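Local coordinates for MAR1 Ribonuclease (Caenorhabditis elegans, PDB 2B34) that acts as a ribonuclease, a hydrolase of the isochorismatase family, at the interface of chains A and B. Sequence-based numbering; all coordinates share one arbitrary frame. Chains: chain A/B, MAR1 Ribonuclease.

Contact 1: the interface of chains A and B. Residues chain A 160, 162-163, 166, 184; chain B 112-113, 139, 143.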
# COMPACT_ATOMS: atom_id res chain seq x y z
N THR A 160 -5.36 -9.09 11.77
CA THR A 160 -6.71 -9.67 11.83
C THR A 160 -6.91 -10.44 13.13
O THR A 160 -5.94 -10.80 13.81
CB THR A 160 -7.00 -10.59 10.63
OG1 THR A 160 -6.01 -11.61 10.55
CG2 THR A 160 -7.02 -9.80 9.33
N GLU A 162 -7.89 -13.57 13.86
CA GLU A 162 -7.28 -14.89 13.94
C GLU A 162 -5.75 -14.82 14.01
O GLU A 162 -5.12 -15.57 14.76
CB GLU A 162 -7.73 -15.81 12.80
CG GLU A 162 -7.48 -17.28 13.10
CD GLU A 162 -7.75 -18.18 11.91
OE1 GLU A 162 -8.93 -18.38 11.56
OE2 GLU A 162 -6.77 -18.72 11.35
N ALA A 163 -5.16 -13.91 13.22
CA ALA A 163 -3.72 -13.66 13.30
C ALA A 163 -3.31 -13.26 14.72
O ALA A 163 -2.30 -13.74 15.23
CB ALA A 163 -3.31 -12.58 12.31
N LEU A 166 -3.93 -16.34 17.58
CA LEU A 166 -2.92 -17.37 17.40
C LEU A 166 -1.51 -16.84 17.59
O LEU A 166 -0.61 -17.58 18.00
CB LEU A 166 -3.07 -18.03 16.03
CG LEU A 166 -4.28 -18.96 15.87
CD1 LEU A 166 -4.43 -19.40 14.43
CD2 LEU A 166 -4.16 -20.18 16.79
N ILE A 184 -11.88 -19.52 17.19
CA ILE A 184 -11.47 -19.36 15.79
C ILE A 184 -11.78 -20.58 14.91
O ILE A 184 -11.22 -20.73 13.82
CB ILE A 184 -9.96 -19.00 15.66
CG1 ILE A 184 -9.08 -20.09 16.28
CG2 ILE A 184 -9.67 -17.63 16.29
CD1 ILE A 184 -7.82 -20.36 15.51
N HIS B 112 -0.86 -15.76 7.76
CA HIS B 112 -1.05 -14.92 8.95
C HIS B 112 -0.61 -15.58 10.25
O HIS B 112 -0.65 -14.94 11.31
CB HIS B 112 -2.53 -14.51 9.05
CG HIS B 112 -3.46 -15.67 9.26
ND1 HIS B 112 -3.62 -16.67 8.33
CD2 HIS B 112 -4.28 -15.97 10.30
CE1 HIS B 112 -4.49 -17.55 8.79
NE2 HIS B 112 -4.91 -17.15 9.98
N VAL B 113 -0.20 -16.84 10.19
CA VAL B 113 0.18 -17.58 11.39
C VAL B 113 1.63 -18.08 11.26
O VAL B 113 2.56 -17.37 11.65
CB VAL B 113 -0.79 -18.77 11.70
CG1 VAL B 113 -0.43 -19.48 13.01
CG2 VAL B 113 -2.23 -18.29 11.75
N ARG B 139 -6.68 -19.90 5.15
CA ARG B 139 -8.07 -20.36 5.05
C ARG B 139 -8.98 -19.21 4.62
O ARG B 139 -9.94 -19.41 3.87
CB ARG B 139 -8.53 -20.93 6.40
CG ARG B 139 -9.98 -21.41 6.42
CD ARG B 139 -10.33 -22.19 7.69
NE ARG B 139 -10.01 -21.46 8.92
CZ ARG B 139 -10.68 -21.58 10.07
NH1 ARG B 139 -11.73 -22.39 10.15
NH2 ARG B 139 -10.32 -20.88 11.14
N ASP B 143 -7.37 -12.82 6.09
CA ASP B 143 -6.17 -13.17 6.85
C ASP B 143 -4.94 -13.18 5.95
O ASP B 143 -3.89 -12.66 6.34
CB ASP B 143 -6.32 -14.55 7.51
CG ASP B 143 -7.23 -14.52 8.72
OD1 ASP B 143 -7.35 -13.46 9.37
OD2 ASP B 143 -7.83 -15.57 9.02
O HOH W 1 -3.66 -11.32 8.98
O HOH W 2 -9.39 -13.26 11.14
O HOH W 3 -9.73 -17.88 9.19
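A:Glu162, in the first turn of helix 161-169, pushes its carboxylate between B:His112 and B:Arg139; A:Glu162 and B:His112 bury the most surface here, with B:Arg139 and B:Asp143 next. CG of A:Glu162 lies anti to the backbone N (chi1 -162°) and the chain runs on extended, a long reach that brings both oxygens to the partner. OE2 takes the imidazole N-H of B:His112, NE2 to OE2 2.8 Å; the bond is nearly straight and lies in the ring plane, yet reaches the oxygen from above the carboxylate plane. The other oxygen, OE1, forms a salt bridge with guanidinium NH2 of B:Arg139 at 2.9 Å. That same NH2 also donates to the backbone O of A:Ile184, 2.8 Å away and nearly along the C=O axis, so one nitrogen ties helix 161-169 and the segment at A:Ile184 to chain B.

The imidazole is sandwiched by groups of its own chain, which restrain its tilt and leave its edge to meet OE2 of A:Glu162 and N of A:Ala163: CB of B:Asp143 sits over the centre of one face, and CG2 of B:Val113 covers the rim of the other. Alanine suits position 163, where its small side chain lets the ring's CD2 edge come within 3.8 Å of A:Ala163 CA. Beside this, CD1 of A:Leu166 meets CG2 of B:Val113.

B:Asp143 receives the hydroxyl of A:Thr160 on the anti side of its carboxylate, tilted out of its plane, OG1 to OD1 2.6 Å. A water links OD2 of B:Asp143 to OE1 of A:Glu162; if both are charged, this water and the nearby arginine may ease their repulsion. This polar network probably fixes the subunits' relative orientation in the four-chain assembly.

Contact 2: the interface of chains A and B. Residues chain A 133, 157-160; chain B 120, 146, 150, 153.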
# COMPACT_ATOMS: atom_id res chain seq x y z
N VAL A 133 -8.37 -5.26 11.93
CA VAL A 133 -9.14 -4.67 10.82
C VAL A 133 -10.53 -5.28 10.63
O VAL A 133 -11.45 -4.59 10.17
CB VAL A 133 -8.34 -4.70 9.48
CG1 VAL A 133 -7.06 -3.87 9.58
CG2 VAL A 133 -8.02 -6.13 9.04
N ILE A 157 0.19 -1.58 13.22
CA ILE A 157 0.14 -2.85 12.51
C ILE A 157 -1.32 -3.18 12.18
O ILE A 157 -2.18 -3.18 13.06
CB ILE A 157 0.83 -3.99 13.31
CG1 ILE A 157 2.30 -3.64 13.57
CG2 ILE A 157 0.72 -5.32 12.55
CD1 ILE A 157 3.02 -4.59 14.50
N LEU A 158 -1.57 -3.44 10.91
CA LEU A 158 -2.89 -3.83 10.44
C LEU A 158 -3.00 -5.35 10.44
O LEU A 158 -2.52 -6.02 9.53
CB LEU A 158 -3.17 -3.26 9.04
CG LEU A 158 -3.03 -1.74 8.84
CD1 LEU A 158 -3.19 -1.38 7.36
CD2 LEU A 158 -4.01 -0.96 9.71
N THR A 159 -3.64 -5.87 11.48
CA THR A 159 -3.72 -7.30 11.70
C THR A 159 -5.17 -7.78 11.67
O THR A 159 -6.09 -6.98 11.55
CB THR A 159 -3.02 -7.71 13.03
OG1 THR A 159 -3.00 -9.14 13.14
CG2 THR A 159 -3.72 -7.10 14.24
N THR A 160 -5.36 -9.09 11.77
CA THR A 160 -6.71 -9.67 11.83
C THR A 160 -6.91 -10.44 13.13
O THR A 160 -5.94 -10.80 13.81
CB THR A 160 -7.00 -10.59 10.63
OG1 THR A 160 -6.01 -11.61 10.55
CG2 THR A 160 -7.02 -9.80 9.33
N TYR B 120 8.62 -12.74 11.16
CA TYR B 120 9.05 -11.90 12.28
C TYR B 120 10.34 -12.40 12.93
O TYR B 120 11.27 -11.62 13.17
CB TYR B 120 7.95 -11.78 13.34
CG TYR B 120 6.77 -10.89 12.97
CD1 TYR B 120 6.89 -9.88 12.00
CD2 TYR B 120 5.54 -11.04 13.61
CE1 TYR B 120 5.81 -9.07 11.68
CE2 TYR B 120 4.45 -10.23 13.29
CZ TYR B 120 4.60 -9.25 12.33
OH TYR B 120 3.53 -8.44 12.01
N PHE B 146 -4.03 -9.39 4.73
CA PHE B 146 -3.39 -8.54 5.74
C PHE B 146 -2.11 -9.14 6.33
O PHE B 146 -1.28 -8.42 6.89
CB PHE B 146 -4.39 -8.13 6.83
CG PHE B 146 -5.33 -7.04 6.38
CD1 PHE B 146 -4.97 -5.71 6.51
CD2 PHE B 146 -6.55 -7.36 5.79
CE1 PHE B 146 -5.83 -4.69 6.07
CE2 PHE B 146 -7.42 -6.36 5.35
CZ PHE B 146 -7.05 -5.02 5.50
N GLN B 150 1.16 -6.99 6.84
CA GLN B 150 1.96 -7.09 8.07
C GLN B 150 3.42 -7.42 7.78
O GLN B 150 4.33 -6.81 8.33
CB GLN B 150 1.37 -8.14 9.00
CG GLN B 150 0.17 -7.66 9.78
CD GLN B 150 -0.64 -8.80 10.35
OE1 GLN B 150 -0.54 -9.11 11.54
NE2 GLN B 150 -1.44 -9.44 9.51
N GLN B 153 5.04 -4.46 6.24
CA GLN B 153 5.29 -3.47 7.30
C GLN B 153 6.57 -3.73 8.10
O GLN B 153 7.30 -2.80 8.44
CB GLN B 153 4.08 -3.38 8.25
CG GLN B 153 2.89 -2.59 7.72
CD GLN B 153 1.77 -2.42 8.76
OE1 GLN B 153 0.86 -3.25 8.87
NE2 GLN B 153 1.84 -1.33 9.52
O HOH W 4 -3.66 -11.32 8.98
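Here a strand of one subunit meets a helix of another copy of the same protein, a mixed polar and apolar contact that probably helps hold the two chains together in the deposited four-chain assembly. Helix 141-154 of chain B presents B:Phe146, B:Gln150 and B:Gln153, spaced about one turn apart, to strand 157-159 of chain A.

B:Phe146 meets A:Val133 tip to tip. The valine CG2 methyl stands over the middle of the ring face, 3.6 Å from its centroid, a CH-pi contact; its chi1 of -62° sets CG2 between the backbone N and the carbonyl carbon while CG1 reaches ring atom CE1. A flat aromatic suits this place because it offers a broad surface to a branched methyl pair, and CB of A:Leu158 packs near its CD1.

B:Gln150 runs extended across the strand. Its CG packs 3.7 Å from CG2 of A:Ile157, at about a right angle, and its amide oxygen OE1 accepts the hydroxyl OG1 of A:Thr159 at 2.9 Å, the donor standing above the carbonyl plane. Amide nitrogen NE2 donates to the backbone O of B:Phe146 at 2.8 Å, a bond within the helix's own chain that helps set the amide's rotation, with OE1 on the side of A:Thr159. NE2 also shares a water with OG1 of A:Thr160. Glutamine fits because one side chain supplies both donor and acceptor.

At B:Gln153 the extended side chain offers OE1 to the backbone N of A:Leu158. This bond, 3.2 Å from N to OE1, is almost straight and meets a lone pair in the carbonyl plane, satisfying a strand N-H. The ring of B:Tyr120, from helix 111-124, lends its OH end to the border near A:Ile157. Together these groups dock the helix on the strand and probably support association of the subunits, if this assembly is the biological one.

Contacts 1 and 2 are adjoining patches of one subunit interface, with the centres of their C-alpha atoms about 10 Å apart. A:Thr160 belongs to both, at the turn where strand 157-159 gives way to helix 161-169, so chain A passes directly from contact 2 into contact 1. On chain B, helices 111-124 and 141-154 likewise each contribute to both. Contact 1 is mainly charged and water-linked, whereas contact 2 combines apolar packing with amide and hydroxyl bonds. Because the same elements serve both, a shift of either helix would be expected to disturb the two together, making them one continuous stretch of subunit contact.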